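Local coordinates for protein Hpr(Ser) kinase (Coxiella burnetii, PDB 3TQF) that probably works as a bifunctional, ATP-binding kinase and phosphatase acting on a serine of the phosphocarrier protein HPr, at residues P116-E121 / R150-K155. Residues are numbered along the deposited sequence; the frame is centred on the assembly and turned at random.
Sequences PLYRTE and RNHRLK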
ATOM      1  N   PRO A 116      17.020 -14.167   5.494  1.00 44.17           N
ATOM      2  CA  PRO A 116      17.305 -12.781   5.868  1.00 42.86           C
ATOM      3  C   PRO A 116      18.716 -12.624   6.421  1.00 44.16           C
ATOM      4  O   PRO A 116      19.334 -13.612   6.816  1.00 45.46           O
ATOM      5  CB  PRO A 116      16.280 -12.478   6.971  1.00 40.50           C
ATOM      6  CG  PRO A 116      15.388 -13.665   7.069  1.00 40.43           C
ATOM      7  CD  PRO A 116      16.078 -14.811   6.427  1.00 42.81           C
ATOM      8  N   LEU A 117      19.218 -11.393   6.452  1.00 43.92           N
ATOM      9  CA  LEU A 117      20.518 -11.138   7.051  1.00 45.53           C
ATOM     10  C   LEU A 117      20.332 -11.032   8.556  1.00 44.16           C
ATOM     11  O   LEU A 117      19.912  -9.994   9.064  1.00 42.59           O
ATOM     12  CB  LEU A 117      21.162  -9.866   6.482  1.00 46.64           C
ATOM     13  CG  LEU A 117      22.609  -9.579   6.912  1.00 48.73           C
ATOM     14  CD1 LEU A 117      23.493 -10.791   6.720  1.00 51.17           C
ATOM     15  CD2 LEU A 117      23.172  -8.394   6.140  1.00 50.04           C
ATOM     16  N   TYR A 118      20.630 -12.130   9.251  1.00 44.95           N
ATOM     17  CA  TYR A 118      20.462 -12.221  10.701  1.00 44.04           C
ATOM     18  C   TYR A 118      21.729 -11.802  11.440  1.00 45.88           C
ATOM     19  O   TYR A 118      22.842 -12.163  11.051  1.00 48.07           O
ATOM     20  CB  TYR A 118      20.094 -13.650  11.120  1.00 44.35           C
ATOM     21  CG  TYR A 118      18.612 -13.920  11.221  1.00 42.10           C
ATOM     22  CD1 TYR A 118      17.944 -14.664  10.257  1.00 42.02           C
ATOM     23  CD2 TYR A 118      17.879 -13.446  12.295  1.00 40.90           C
ATOM     24  CE1 TYR A 118      16.580 -14.923  10.361  1.00 40.36           C
ATOM     25  CE2 TYR A 118      16.514 -13.694  12.405  1.00 39.41           C
ATOM     26  CZ  TYR A 118      15.873 -14.431  11.438  1.00 39.06           C
ATOM     27  OH  TYR A 118      14.523 -14.669  11.560  1.00 38.24           O
ATOM     28  N   ARG A 119      21.533 -11.036  12.510  1.00 45.07           N
ATOM     29  CA  ARG A 119      22.579 -10.721  13.474  1.00 46.89           C
ATOM     30  C   ARG A 119      21.981 -10.884  14.866  1.00 45.82           C
ATOM     31  O   ARG A 119      20.852 -11.340  14.999  1.00 43.65           O
ATOM     32  CB  ARG A 119      23.087  -9.293  13.271  1.00 47.46           C
ATOM     33  CG  ARG A 119      23.821  -9.057  11.951  1.00 49.81           C
ATOM     34  CD  ARG A 119      24.939  -8.037  12.135  1.00 53.11           C
ATOM     35  NE  ARG A 119      25.456  -7.476  10.887  1.00 55.66           N
ATOM     36  CZ  ARG A 119      26.208  -8.134  10.000  1.00 59.37           C
ATOM     37  NH1 ARG A 119      26.527  -9.413  10.181  1.00 60.63           N
ATOM     38  NH2 ARG A 119      26.635  -7.509   8.906  1.00 61.22           N
ATOM     39  N   THR A 120      22.747 -10.529  15.896  1.00 47.64           N
ATOM     40  CA  THR A 120      22.260 -10.528  17.278  1.00 47.26           C
ATOM     41  C   THR A 120      22.498  -9.167  17.930  1.00 47.60           C
ATOM     42  O   THR A 120      23.545  -8.558  17.737  1.00 49.44           O
ATOM     43  CB  THR A 120      22.954 -11.613  18.122  1.00 49.45           C
ATOM     44  OG1 THR A 120      22.762 -12.895  17.515  1.00 49.37           O
ATOM     45  CG2 THR A 120      22.395 -11.645  19.531  1.00 49.35           C
ATOM     46  N   GLU A 121      21.510  -8.706  18.692  1.00 46.31           N
ATOM     47  CA  GLU A 121      21.620  -7.502  19.516  1.00 46.93           C
ATOM     48  C   GLU A 121      21.646  -7.896  20.979  1.00 48.07           C
ATOM     49  O   GLU A 121      20.831  -8.709  21.417  1.00 47.12           O
ATOM     50  CB  GLU A 121      20.415  -6.591  19.290  1.00 44.81           C
ATOM     51  CG  GLU A 121      20.508  -5.722  18.056  1.00 45.11           C
ATOM     52  CD  GLU A 121      20.528  -4.249  18.370  1.00 46.44           C
ATOM     53  OE1 GLU A 121      21.473  -3.798  19.053  1.00 49.62           O
ATOM     54  OE2 GLU A 121      19.599  -3.543  17.923  1.00 45.85           O
ATOM     55  N   ARG A 150       6.437 -12.886  10.527  1.00 33.46           N
ATOM     56  CA  ARG A 150       5.731 -14.172  10.549  1.00 34.79           C
ATOM     57  C   ARG A 150       6.675 -15.319  10.208  1.00 36.20           C
ATOM     58  O   ARG A 150       6.581 -16.396  10.791  1.00 37.66           O
ATOM     59  CB  ARG A 150       4.545 -14.155   9.581  1.00 35.01           C
ATOM     60  CG  ARG A 150       3.440 -13.184   9.986  1.00 34.38           C
ATOM     61  CD  ARG A 150       2.402 -13.043   8.906  1.00 34.73           C
ATOM     62  NE  ARG A 150       1.642 -14.277   8.744  1.00 36.19           N
ATOM     63  CZ  ARG A 150       1.021 -14.653   7.631  1.00 37.01           C
ATOM     64  NH1 ARG A 150       1.055 -13.899   6.537  1.00 37.11           N
ATOM     65  NH2 ARG A 150       0.364 -15.802   7.610  1.00 38.72           N
ATOM     66  N   ASN A 151       7.583 -15.078   9.267  1.00 36.56           N
ATOM     67  CA  ASN A 151       8.626 -16.046   8.931  1.00 38.13           C
ATOM     68  C   ASN A 151       9.552 -16.287  10.102  1.00 38.55           C
ATOM     69  O   ASN A 151       9.975 -17.418  10.342  1.00 40.14           O
ATOM     70  CB  ASN A 151       9.454 -15.583   7.719  1.00 38.42           C
ATOM     71  CG  ASN A 151       9.012 -16.232   6.422  1.00 39.60           C
ATOM     72  OD1 ASN A 151       7.884 -16.697   6.295  1.00 40.17           O
ATOM     73  ND2 ASN A 151       9.910 -16.270   5.451  1.00 40.86           N
ATOM     74  N   HIS A 152       9.871 -15.219  10.826  1.00 37.72           N
ATOM     75  CA  HIS A 152      10.732 -15.328  11.998  1.00 38.36           C
ATOM     76  C   HIS A 152      10.091 -16.203  13.077  1.00 39.41           C
ATOM     77  O   HIS A 152      10.756 -17.058  13.660  1.00 40.60           O
ATOM     78  CB  HIS A 152      11.071 -13.946  12.566  1.00 37.12           C
ATOM     79  CG  HIS A 152      11.872 -14.002  13.825  1.00 37.57           C
ATOM     80  ND1 HIS A 152      13.232 -14.213  13.831  1.00 38.96           N
ATOM     81  CD2 HIS A 152      11.499 -13.911  15.123  1.00 37.56           C
ATOM     82  CE1 HIS A 152      13.666 -14.239  15.079  1.00 39.84           C
ATOM     83  NE2 HIS A 152      12.632 -14.057  15.882  1.00 39.05           N
ATOM     84  N   ARG A 153       8.804 -15.990  13.332  1.00 39.31           N
ATOM     85  CA  ARG A 153       8.087 -16.767  14.332  1.00 40.86           C
ATOM     86  C   ARG A 153       8.050 -18.246  13.969  1.00 42.94           C
ATOM     87  O   ARG A 153       8.226 -19.102  14.835  1.00 44.58           O
ATOM     88  CB  ARG A 153       6.666 -16.239  14.509  1.00 40.57           C
ATOM     89  CG  ARG A 153       5.795 -17.099  15.411  1.00 42.61           C
ATOM     90  CD  ARG A 153       4.718 -16.282  16.081  1.00 43.36           C
ATOM     91  NE  ARG A 153       3.728 -17.144  16.720  1.00 46.23           N
ATOM     92  CZ  ARG A 153       2.568 -17.517  16.182  1.00 47.78           C
ATOM     93  NH1 ARG A 153       2.202 -17.105  14.972  1.00 47.34           N
ATOM     94  NH2 ARG A 153       1.759 -18.312  16.873  1.00 50.44           N
ATOM     95  N   LEU A 154       7.816 -18.548  12.696  1.00 43.41           N
ATOM     96  CA  LEU A 154       7.874 -19.931  12.232  1.00 45.61           C
ATOM     97  C   LEU A 154       9.270 -20.516  12.438  1.00 46.92           C
ATOM     98  O   LEU A 154       9.411 -21.661  12.862  1.00 48.74           O
ATOM     99  CB  LEU A 154       7.470 -20.034  10.760  1.00 45.80           C
ATOM    100  CG  LEU A 154       5.984 -19.842  10.463  1.00 45.76           C
ATOM    101  CD1 LEU A 154       5.747 -19.864   8.965  1.00 46.39           C
ATOM    102  CD2 LEU A 154       5.152 -20.912  11.153  1.00 47.74           C
ATOM    103  N   LYS A 155      10.294 -19.721  12.152  1.00 46.51           N
ATOM    104  CA  LYS A 155      11.680 -20.162  12.305  1.00 48.28           C
ATOM    105  C   LYS A 155      12.048 -20.454  13.767  1.00 49.11           C
ATOM    106  O   LYS A 155      12.710 -21.449  14.055  1.00 50.92           O
ATOM    107  CB  LYS A 155      12.635 -19.121  11.710  1.00 47.57           C
ATOM    108  CG  LYS A 155      14.095 -19.543  11.759  1.00 50.41           C
ATOM    109  CD  LYS A 155      14.943 -18.859  10.693  1.00 51.99           C
ATOM    110  CE  LYS A 155      16.345 -19.483  10.629  1.00 55.31           C
ATOM    111  NZ  LYS A 155      17.105 -19.080   9.403  1.00 57.02           N
TER
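Tyr-118 reaches from its strand to His-152 on the helix, and one hydrogen bond joins the two side chains: Tyr-118 OH lies 2.7 Å from His-152 ND1. ND1 sits at the edge of the phenol ring, close to its plane, and the hydroxyl in turn meets the imidazole at its edge. The rings meet edge against edge without stacking, their centroids 5.8 Å apart and their planes inclined at 36°. Carbon contact between them is slight: CE2 of Tyr-118 comes no nearer than 3.9 Å to CE1 of His-152. The histidine achieves this by its first torsion, which sets CG anti to the backbone N and beside the carbonyl carbon (chi1 176°) and carries the imidazole from the helix surface to the phenol. Lys-155, about one helical turn further along, runs its extended aliphatic chain past the CE1 side of the phenol, CD standing 4.3 Å from Tyr-118 CE1 in a loose approach oblique to the ring. In the HPr kinase C-terminal domain this pairing ties strand 117-123, which runs antiparallel to strand 126-134, to the long helix 141-165 that follows that hairpin. The second hairpin strand contributes to both partners, Ile-131 packing on Tyr-118 and Pro-129 on His-152. The two segments bury 156 Å² in total, counting both sides, and Lys-155 contributes about as much of it as His-152. Other sides of the helix serve different neighbours: Arg-153 forms salt bridges with Glu-157 and Asp-15, and Arg-150 NH2 donates to Leu-83 O of the second subunit.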